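Local coordinates for DUF4276 family protein (Pyrococcus horikoshii, PDB 2P62) that is of unknown function but belongs to the DUF3226 family and probably has a Toprim-like fold, at residues G40-R45 with L87-V92; L51-D56 with L60-A65; S77-V82 with S110-R115. All coordinates share one frame; numbering follows the deposited sequence.

Contact 1: residues G40-R45 with L87-V92; sequences GKWGFR and LNVEEV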
loop_
_atom_site.group_PDB
_atom_site.type_symbol
_atom_site.label_atom_id
_atom_site.label_comp_id
_atom_site.label_asym_id
_atom_site.label_seq_id
_atom_site.Cartn_x
_atom_site.Cartn_y
_atom_site.Cartn_z
ATOM N N GLY A 40 25.222 -11.015 -7.958
ATOM C CA GLY A 40 26.492 -10.853 -8.640
ATOM C C GLY A 40 26.341 -10.430 -10.086
ATOM O O GLY A 40 27.253 -9.828 -10.658
ATOM N N LYS A 41 25.190 -10.732 -10.682
ATOM C CA LYS A 41 24.956 -10.383 -12.076
ATOM C C LYS A 41 24.013 -9.206 -12.283
ATOM O O LYS A 41 24.228 -8.392 -13.182
ATOM C CB LYS A 41 24.445 -11.605 -12.840
ATOM C CG LYS A 41 25.457 -12.732 -12.876
ATOM C CD LYS A 41 25.292 -13.621 -14.096
ATOM C CE LYS A 41 23.981 -14.374 -14.089
ATOM N NZ LYS A 41 23.938 -15.344 -15.218
ATOM N N TRP A 42 22.981 -9.109 -11.451
ATOM C CA TRP A 42 22.016 -8.021 -11.564
ATOM C C TRP A 42 22.301 -6.828 -10.662
ATOM O O TRP A 42 21.907 -5.705 -10.976
ATOM C CB TRP A 42 20.604 -8.526 -11.283
ATOM C CG TRP A 42 20.079 -9.440 -12.336
ATOM C CD1 TRP A 42 20.205 -10.798 -12.384
ATOM C CD2 TRP A 42 19.336 -9.061 -13.497
ATOM N NE1 TRP A 42 19.582 -11.291 -13.504
ATOM C CE2 TRP A 42 19.043 -10.244 -14.207
ATOM C CE3 TRP A 42 18.893 -7.835 -14.010
ATOM C CZ2 TRP A 42 18.317 -10.240 -15.403
ATOM C CZ3 TRP A 42 18.173 -7.832 -15.199
ATOM C CH2 TRP A 42 17.894 -9.028 -15.882
ATOM N N GLY A 43 22.971 -7.066 -9.539
ATOM C CA GLY A 43 23.284 -5.976 -8.632
ATOM C C GLY A 43 22.104 -5.524 -7.792
ATOM O O GLY A 43 22.106 -4.419 -7.246
ATOM N N PHE A 44 21.091 -6.378 -7.687
ATOM C CA PHE A 44 19.905 -6.064 -6.896
ATOM C C PHE A 44 20.216 -6.239 -5.410
ATOM O O PHE A 44 21.226 -6.848 -5.046
ATOM C CB PHE A 44 18.743 -6.982 -7.298
ATOM C CG PHE A 44 18.264 -6.779 -8.714
ATOM C CD1 PHE A 44 17.519 -7.766 -9.358
ATOM C CD2 PHE A 44 18.556 -5.606 -9.405
ATOM C CE1 PHE A 44 17.078 -7.593 -10.676
ATOM C CE2 PHE A 44 18.122 -5.421 -10.718
ATOM C CZ PHE A 44 17.380 -6.417 -11.354
ATOM N N ARG A 45 19.356 -5.694 -4.553
ATOM C CA ARG A 45 19.555 -5.814 -3.114
ATOM C C ARG A 45 19.177 -7.212 -2.638
ATOM O O ARG A 45 18.472 -7.948 -3.335
ATOM C CB ARG A 45 18.737 -4.766 -2.359
ATOM C CG ARG A 45 17.249 -4.809 -2.632
ATOM C CD ARG A 45 16.491 -3.796 -1.777
ATOM N NE ARG A 45 17.021 -2.439 -1.907
ATOM C CZ ARG A 45 18.040 -1.953 -1.200
ATOM N NH1 ARG A 45 18.451 -0.705 -1.393
ATOM N NH2 ARG A 45 18.643 -2.705 -0.289
ATOM N N LEU A 87 24.483 -12.230 -19.065
ATOM C CA LEU A 87 23.084 -11.810 -19.041
ATOM C C LEU A 87 22.635 -11.454 -20.441
ATOM O O LEU A 87 23.370 -10.813 -21.195
ATOM C CB LEU A 87 22.878 -10.587 -18.145
ATOM C CG LEU A 87 22.416 -10.848 -16.708
ATOM C CD1 LEU A 87 22.232 -9.533 -15.973
ATOM C CD2 LEU A 87 21.108 -11.628 -16.725
ATOM N N ASN A 88 21.421 -11.853 -20.789
ATOM C CA ASN A 88 20.908 -11.546 -22.110
ATOM C C ASN A 88 20.020 -10.298 -22.095
ATOM O O ASN A 88 18.881 -10.320 -22.572
ATOM C CB ASN A 88 20.124 -12.734 -22.657
ATOM C CG ASN A 88 19.856 -12.608 -24.138
ATOM O OD1 ASN A 88 18.826 -13.055 -24.638
ATOM N ND2 ASN A 88 20.794 -11.995 -24.854
ATOM N N VAL A 89 20.546 -9.206 -21.554
ATOM C CA VAL A 89 19.801 -7.957 -21.485
ATOM C C VAL A 89 20.149 -7.086 -22.682
ATOM O O VAL A 89 21.319 -6.847 -22.968
ATOM C CB VAL A 89 20.109 -7.195 -20.172
ATOM C CG1 VAL A 89 19.553 -5.775 -20.237
ATOM C CG2 VAL A 89 19.491 -7.928 -19.003
ATOM N N GLU A 90 19.122 -6.621 -23.381
ATOM C CA GLU A 90 19.324 -5.795 -24.562
ATOM C C GLU A 90 18.791 -4.370 -24.412
ATOM O O GLU A 90 19.187 -3.473 -25.153
ATOM C CB GLU A 90 18.679 -6.466 -25.777
ATOM C CG GLU A 90 17.169 -6.456 -25.791
ATOM C CD GLU A 90 16.612 -7.263 -26.958
ATOM O OE1 GLU A 90 17.378 -7.566 -27.899
ATOM O OE2 GLU A 90 15.411 -7.588 -26.936
ATOM N N GLU A 91 17.879 -4.159 -23.475
ATOM C CA GLU A 91 17.354 -2.822 -23.270
ATOM C C GLU A 91 17.103 -2.576 -21.794
ATOM O O GLU A 91 16.759 -3.487 -21.035
ATOM C CB GLU A 91 16.054 -2.588 -24.076
ATOM C CG GLU A 91 16.177 -2.904 -25.570
ATOM C CD GLU A 91 14.954 -2.543 -26.405
ATOM O OE1 GLU A 91 13.807 -2.804 -25.965
ATOM O OE2 GLU A 91 15.147 -2.009 -27.526
ATOM N N VAL A 92 17.317 -1.331 -21.396
ATOM C CA VAL A 92 17.091 -0.913 -20.032
ATOM C C VAL A 92 16.322 0.397 -20.087
ATOM O O VAL A 92 16.720 1.341 -20.776
ATOM C CB VAL A 92 18.412 -0.679 -19.255
ATOM C CG1 VAL A 92 18.089 -0.139 -17.873
ATOM C CG2 VAL A 92 19.201 -1.984 -19.126
#

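Contact 2: residues L51-D56 with L60-A65; sequences LVLEKD and LVIIHA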
loop_
_atom_site.group_PDB
_atom_site.type_symbol
_atom_site.label_atom_id
_atom_site.label_comp_id
_atom_site.label_asym_id
_atom_site.label_seq_id
_atom_site.Cartn_x
_atom_site.Cartn_y
_atom_site.Cartn_z
ATOM N N LEU A 51 9.331 -7.969 -10.459
ATOM C CA LEU A 51 8.184 -8.443 -11.206
ATOM C C LEU A 51 8.658 -8.870 -12.595
ATOM O O LEU A 51 9.348 -8.118 -13.289
ATOM C CB LEU A 51 7.150 -7.328 -11.307
ATOM C CG LEU A 51 5.914 -7.579 -12.156
ATOM C CD1 LEU A 51 5.058 -8.700 -11.569
ATOM C CD2 LEU A 51 5.137 -6.273 -12.237
ATOM N N VAL A 52 8.304 -10.092 -12.983
ATOM C CA VAL A 52 8.686 -10.624 -14.286
ATOM C C VAL A 52 7.458 -10.869 -15.155
ATOM O O VAL A 52 6.623 -11.717 -14.847
ATOM C CB VAL A 52 9.459 -11.951 -14.155
ATOM C CG1 VAL A 52 9.880 -12.447 -15.538
ATOM C CG2 VAL A 52 10.678 -11.761 -13.284
ATOM N N LEU A 53 7.356 -10.110 -16.240
ATOM C CA LEU A 53 6.247 -10.237 -17.167
ATOM C C LEU A 53 6.797 -10.840 -18.453
ATOM O O LEU A 53 7.864 -10.438 -18.922
ATOM C CB LEU A 53 5.632 -8.864 -17.455
ATOM C CG LEU A 53 5.166 -8.037 -16.257
ATOM C CD1 LEU A 53 4.424 -6.799 -16.763
ATOM C CD2 LEU A 53 4.248 -8.873 -15.354
ATOM N N GLU A 54 6.074 -11.802 -19.022
ATOM C CA GLU A 54 6.524 -12.454 -20.249
ATOM C C GLU A 54 5.460 -12.608 -21.327
ATOM O O GLU A 54 4.268 -12.682 -21.033
ATOM C CB GLU A 54 7.094 -13.836 -19.924
ATOM C CG GLU A 54 8.299 -13.800 -19.012
ATOM C CD GLU A 54 8.822 -15.184 -18.680
ATOM O OE1 GLU A 54 9.863 -15.277 -18.001
ATOM O OE2 GLU A 54 8.191 -16.173 -19.100
ATOM N N LYS A 55 5.921 -12.658 -22.576
ATOM C CA LYS A 55 5.072 -12.831 -23.751
ATOM C C LYS A 55 5.962 -13.184 -24.937
ATOM O O LYS A 55 6.959 -12.510 -25.201
ATOM C CB LYS A 55 4.298 -11.554 -24.055
ATOM C CG LYS A 55 3.379 -11.648 -25.258
ATOM C CD LYS A 55 2.732 -10.298 -25.510
ATOM C CE LYS A 55 1.954 -10.273 -26.808
ATOM N NZ LYS A 55 0.952 -11.356 -26.843
ATOM N N ASP A 56 5.595 -14.248 -25.646
ATOM C CA ASP A 56 6.360 -14.714 -26.794
ATOM C C ASP A 56 7.807 -14.928 -26.342
ATOM O O ASP A 56 8.050 -15.717 -25.431
ATOM C CB ASP A 56 6.296 -13.701 -27.950
ATOM C CG ASP A 56 4.877 -13.495 -28.484
ATOM O OD1 ASP A 56 4.221 -14.497 -28.846
ATOM O OD2 ASP A 56 4.418 -12.327 -28.546
ATOM N N LEU A 60 10.164 -9.064 -19.491
ATOM C CA LEU A 60 10.337 -7.733 -18.931
ATOM C C LEU A 60 10.534 -7.868 -17.430
ATOM O O LEU A 60 9.661 -8.364 -16.718
ATOM C CB LEU A 60 9.113 -6.862 -19.205
ATOM C CG LEU A 60 8.814 -6.621 -20.684
ATOM C CD1 LEU A 60 7.483 -5.923 -20.823
ATOM C CD2 LEU A 60 9.936 -5.817 -21.320
ATOM N N VAL A 61 11.700 -7.442 -16.958
ATOM C CA VAL A 61 12.022 -7.494 -15.544
ATOM C C VAL A 61 11.849 -6.083 -15.002
ATOM O O VAL A 61 12.600 -5.181 -15.353
ATOM C CB VAL A 61 13.473 -7.967 -15.332
ATOM C CG1 VAL A 61 13.794 -8.012 -13.843
ATOM C CG2 VAL A 61 13.660 -9.357 -15.953
ATOM N N ILE A 62 10.844 -5.899 -14.156
ATOM C CA ILE A 62 10.547 -4.595 -13.576
ATOM C C ILE A 62 10.964 -4.545 -12.111
ATOM O O ILE A 62 10.598 -5.423 -11.328
ATOM C CB ILE A 62 9.038 -4.307 -13.656
ATOM C CG1 ILE A 62 8.549 -4.555 -15.081
ATOM C CG2 ILE A 62 8.737 -2.881 -13.215
ATOM C CD1 ILE A 62 7.077 -4.425 -15.221
ATOM N N ILE A 63 11.725 -3.517 -11.743
ATOM C CA ILE A 63 12.166 -3.352 -10.360
ATOM C C ILE A 63 11.852 -1.944 -9.881
ATOM O O ILE A 63 11.824 -1.007 -10.677
ATOM C CB ILE A 63 13.696 -3.570 -10.193
ATOM C CG1 ILE A 63 14.468 -2.556 -11.033
ATOM C CG2 ILE A 63 14.079 -4.966 -10.614
ATOM C CD1 ILE A 63 15.968 -2.669 -10.884
ATOM N N HIS A 64 11.619 -1.803 -8.578
ATOM C CA HIS A 64 11.334 -0.505 -7.973
ATOM C C HIS A 64 11.920 -0.456 -6.564
ATOM O O HIS A 64 12.441 -1.459 -6.076
ATOM C CB HIS A 64 9.830 -0.252 -7.896
ATOM C CG HIS A 64 9.125 -1.097 -6.882
ATOM N ND1 HIS A 64 8.718 -2.389 -7.140
ATOM C CD2 HIS A 64 8.766 -0.838 -5.603
ATOM C CE1 HIS A 64 8.138 -2.887 -6.064
ATOM N NE2 HIS A 64 8.155 -1.966 -5.117
ATOM N N ALA A 65 11.817 0.708 -5.917
ATOM C CA ALA A 65 12.338 0.920 -4.559
ATOM C C ALA A 65 13.766 0.387 -4.450
ATOM O O ALA A 65 14.157 -0.199 -3.436
ATOM C CB ALA A 65 11.430 0.233 -3.525
#

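Contact 3: residues S77-V82 with S110-R115; sequences SVLDSV and SFLRER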
loop_
_atom_site.group_PDB
_atom_site.type_symbol
_atom_site.label_atom_id
_atom_site.label_comp_id
_atom_site.label_asym_id
_atom_site.label_seq_id
_atom_site.Cartn_x
_atom_site.Cartn_y
_atom_site.Cartn_z
ATOM N N SER A 77 26.401 -3.434 -12.764
ATOM C CA SER A 77 26.339 -4.882 -12.734
ATOM C C SER A 77 25.794 -5.429 -14.043
ATOM O O SER A 77 26.476 -6.181 -14.734
ATOM C CB SER A 77 25.441 -5.363 -11.595
ATOM O OG SER A 77 25.807 -4.786 -10.362
ATOM N N VAL A 78 24.561 -5.057 -14.378
ATOM C CA VAL A 78 23.933 -5.555 -15.600
ATOM C C VAL A 78 24.832 -5.342 -16.821
ATOM O O VAL A 78 25.088 -6.281 -17.579
ATOM C CB VAL A 78 22.533 -4.902 -15.841
ATOM C CG1 VAL A 78 21.946 -5.411 -17.132
ATOM C CG2 VAL A 78 21.580 -5.241 -14.695
ATOM N N LEU A 79 25.328 -4.118 -16.992
ATOM C CA LEU A 79 26.214 -3.777 -18.103
ATOM C C LEU A 79 27.475 -4.638 -18.126
ATOM O O LEU A 79 27.895 -5.108 -19.182
ATOM C CB LEU A 79 26.608 -2.302 -18.016
ATOM C CG LEU A 79 25.931 -1.253 -18.894
ATOM C CD1 LEU A 79 24.477 -1.582 -19.138
ATOM C CD2 LEU A 79 26.085 0.088 -18.213
ATOM N N ASP A 80 28.099 -4.827 -16.968
ATOM C CA ASP A 80 29.306 -5.649 -16.905
ATOM C C ASP A 80 28.932 -7.101 -17.241
ATOM O O ASP A 80 29.636 -7.776 -17.997
ATOM C CB ASP A 80 29.958 -5.555 -15.513
ATOM C CG ASP A 80 30.713 -4.229 -15.295
ATOM O OD1 ASP A 80 30.936 -3.862 -14.122
ATOM O OD2 ASP A 80 31.109 -3.559 -16.283
ATOM N N SER A 81 27.814 -7.577 -16.697
ATOM C CA SER A 81 27.376 -8.938 -16.981
ATOM C C SER A 81 27.139 -9.093 -18.486
ATOM O O SER A 81 27.456 -10.132 -19.063
ATOM C CB SER A 81 26.095 -9.266 -16.202
ATOM O OG SER A 81 26.306 -9.180 -14.801
ATOM N N VAL A 82 26.589 -8.065 -19.128
ATOM C CA VAL A 82 26.348 -8.144 -20.563
ATOM C C VAL A 82 27.680 -8.168 -21.324
ATOM O O VAL A 82 27.843 -8.918 -22.284
ATOM C CB VAL A 82 25.476 -6.955 -21.068
ATOM C CG1 VAL A 82 25.347 -7.001 -22.595
ATOM C CG2 VAL A 82 24.096 -7.016 -20.437
ATOM N N SER A 110 25.003 10.324 -16.192
ATOM C CA SER A 110 25.953 10.502 -15.092
ATOM C C SER A 110 26.297 9.180 -14.395
ATOM O O SER A 110 27.218 9.132 -13.584
ATOM C CB SER A 110 25.393 11.477 -14.047
ATOM O OG SER A 110 24.443 10.827 -13.197
ATOM N N PHE A 111 25.554 8.119 -14.705
ATOM C CA PHE A 111 25.801 6.802 -14.118
ATOM C C PHE A 111 26.745 5.978 -14.989
ATOM O O PHE A 111 27.312 4.991 -14.530
ATOM C CB PHE A 111 24.482 6.026 -13.956
ATOM C CG PHE A 111 23.507 6.678 -13.021
ATOM C CD1 PHE A 111 22.138 6.572 -13.238
ATOM C CD2 PHE A 111 23.958 7.428 -11.944
ATOM C CE1 PHE A 111 21.238 7.211 -12.402
ATOM C CE2 PHE A 111 23.066 8.072 -11.100
ATOM C CZ PHE A 111 21.704 7.964 -11.330
ATOM N N LEU A 112 26.917 6.392 -16.242
ATOM C CA LEU A 112 27.754 5.660 -17.188
ATOM C C LEU A 112 29.161 6.196 -17.395
ATOM O O LEU A 112 29.539 6.544 -18.515
ATOM C CB LEU A 112 27.052 5.596 -18.541
ATOM C CG LEU A 112 25.638 5.021 -18.526
ATOM C CD1 LEU A 112 25.071 5.136 -19.917
ATOM C CD2 LEU A 112 25.655 3.566 -18.051
ATOM N N ARG A 113 29.944 6.252 -16.327
ATOM C CA ARG A 113 31.319 6.735 -16.425
ATOM C C ARG A 113 32.257 5.601 -16.884
ATOM O O ARG A 113 32.029 4.437 -16.566
ATOM C CB ARG A 113 31.749 7.280 -15.062
ATOM C CG ARG A 113 32.303 8.686 -15.109
ATOM C CD ARG A 113 33.817 8.659 -15.105
ATOM N NE ARG A 113 34.335 7.968 -13.925
ATOM C CZ ARG A 113 35.617 7.950 -13.568
ATOM N NH1 ARG A 113 36.523 8.591 -14.300
ATOM N NH2 ARG A 113 35.996 7.282 -12.484
ATOM N N GLU A 114 33.301 5.940 -17.639
ATOM C CA GLU A 114 34.258 4.944 -18.144
ATOM C C GLU A 114 33.587 3.979 -19.125
ATOM O O GLU A 114 33.993 2.816 -19.251
ATOM C CB GLU A 114 34.882 4.137 -16.992
ATOM C CG GLU A 114 35.768 4.945 -16.047
ATOM C CD GLU A 114 37.087 5.381 -16.679
ATOM O OE1 GLU A 114 37.833 6.139 -16.023
ATOM O OE2 GLU A 114 37.386 4.967 -17.821
ATOM N N ARG A 115 32.557 4.469 -19.814
ATOM C CA ARG A 115 31.801 3.675 -20.784
ATOM C C ARG A 115 31.837 4.341 -22.147
ATOM O O ARG A 115 31.753 5.564 -22.242
ATOM C CB ARG A 115 30.320 3.559 -20.378
ATOM C CG ARG A 115 30.019 2.794 -19.096
ATOM C CD ARG A 115 30.079 1.284 -19.297
ATOM N NE ARG A 115 29.732 0.580 -18.064
ATOM C CZ ARG A 115 29.936 -0.718 -17.853
ATOM N NH1 ARG A 115 30.487 -1.468 -18.796
ATOM N NH2 ARG A 115 29.594 -1.262 -16.689
#

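Contact 1: residues G40-R45 with L87-V92
Trp42, the last residue of helix 39-42, packs against Leu87 and Val89 where strand 89-97 begins. Its CB rests over the ring of Phe44, of its own segment. CG lies beside the backbone N (chi1 -69°), and this directs the indole toward the strand. The five-membered ring comes first. Leu87 CD1 sits over its face, 3.9 Å from the centroid and 16° off the normal, in a CH-pi contact. CD2 and CE2 lie under this methyl. The same CD1 also reaches Lys41 O at 3.6 Å. NE1, CE2 and CZ2 meet Leu87 CD2, which is 3.4 Å from Trp42 CZ2. The far end of the ring, Trp42 CH2, meets Val89 CG2 at 3.7 Å, approached obliquely. Val78 of helix 71-84 and Ile3 and Leu5 of strand 2-7 also touch the indole. Phe37 adds an edge-to-face ring contact. The short helix is thus packed beside both helix 71-84 and the strands of the sheet. Lys41 NZ hydrogen-bonds to Leu86 O, just before residues 87-92. No hydrogen bond or salt bridge joins the two segments. The contact is therefore held by apolar packing and by methyl groups against an aromatic ring.

Contact 2: residues L51-D56 with L60-A65
Leu51 and Leu53 of strand 51-55 pair with Ile62 and Leu60 of strand 58-63 in an antiparallel beta hairpin. The strand segments run at 157° to each other. Backbone hydrogen bonds come first. Leu51 and Ile62 form a hydrogen-bonded pair, with Ile62 N to Leu51 O at 2.8 Å. The return bond, Leu51 N to Ile62 O, is 3.0 Å and more bent at the hydrogen (140°). Leu53 and Leu60 form the second such pair. Leu53 N to Leu60 O measures 2.9 Å, and Leu60 N to Leu53 O is 2.7 Å.

Between them Val52 and Val61 make a non-hydrogen-bonded pair. Here CA-H...O contacts add to the N-H bonds that the same oxygens already accept. Val52 CA approaches Leu60 O at 3.5 Å, and Val61 CA approaches Leu51 O at 3.6 Å. The backbones of these two valines bond outward instead: Val52 to Ala30, and Val61 to Lys4 and Ile6 of strand 2-7.

The apolar contacts lie on the face that carries Leu51, Leu53, Leu60 and Ile62. Ile62 CG1 stands beside its backbone N (chi1 -50°). From there CD1 is placed between two leucines. Ile62 CD1 meets Leu51 CD2 at 4.0 Å, the two side chains lying side by side. The same CD1 meets Leu53 CD1 at 3.9 Å. Helix 11-23 packs on this face, with Leu21 against Leu60 and Lys18 against Leu51. Val52 and Val61 point to the other face, where Ile3 and Leu5 touch Val61.

All six touching residues are buried. The N-H and C=O groups of Leu51, Leu53, Leu60 and Ile62 bond across the hairpin. All six side chains are aliphatic, so the side-chain part of this contact is apolar.

Contact 3: residues S77-V82 with S110-R115
Asp80 on helix 71-84 grips Arg115 by a salt bridge. Asp80 OD2 accepts a hydrogen bond from Arg115 NH2 at 2.8 Å. A weak second bond comes from Arg115 NH1 to the same Asp80 OD2 at 3.3 Å. Arg115 NH1 is held mainly by a salt bridge to Glu127 OE2. The carboxylate and guanidinium planes of the Asp80 pair are 47° apart, and NH2 comes from above the carboxylate plane, so this is not a flat, two-oxygen pairing. Leu79 CB lies over one face of the guanidinium, toward its rim, 3.4 Å from Arg115 NH2. Leu79 CD2 touches Leu112 CD2 at 3.5 Å, the two side chains crossing at about a right angle. A bend at chi2 (-78°) turns the arginine chain so that the guanidinium lies against Leu79 and Asp80.

The contact ties helix 71-84, which packs on the sheet of what is probably a Toprim-like fold, to the loop between helix 104-109 and strand 118-120. A leucine in place of Arg115 would probably leave Glu127 without this partner and Asp80 with Lys76 alone, and untie the loop here. In the second shell, Lys76 NZ pairs with Asp80 OD1. Thr126 touches both Leu79 and Arg115. Leu112 packs on Ile124 and Ile131.

How the contacts relate
The hairpin of contact 2 falls in the stretch of chain between the two segments of contact 1 and is complete before contact 3 begins. Contacts 1 and 3 interleave along the chain. Their centres are about 10 Å apart, and helix 71-84 of contact 3 leads into strand 89-97 of contact 1. Lys41 O and Ser81 OG form a probable hydrogen bond between them. Contacts 1 and 2 lie about 12 Å apart, centre to centre, and reach the same mixed sheet. Phe44 packs on Ile63 between them. Contacts 2 and 3 do not touch, with centres about 20 Å apart. Contact 1 thus bridges the hairpin and the helix-loop packing.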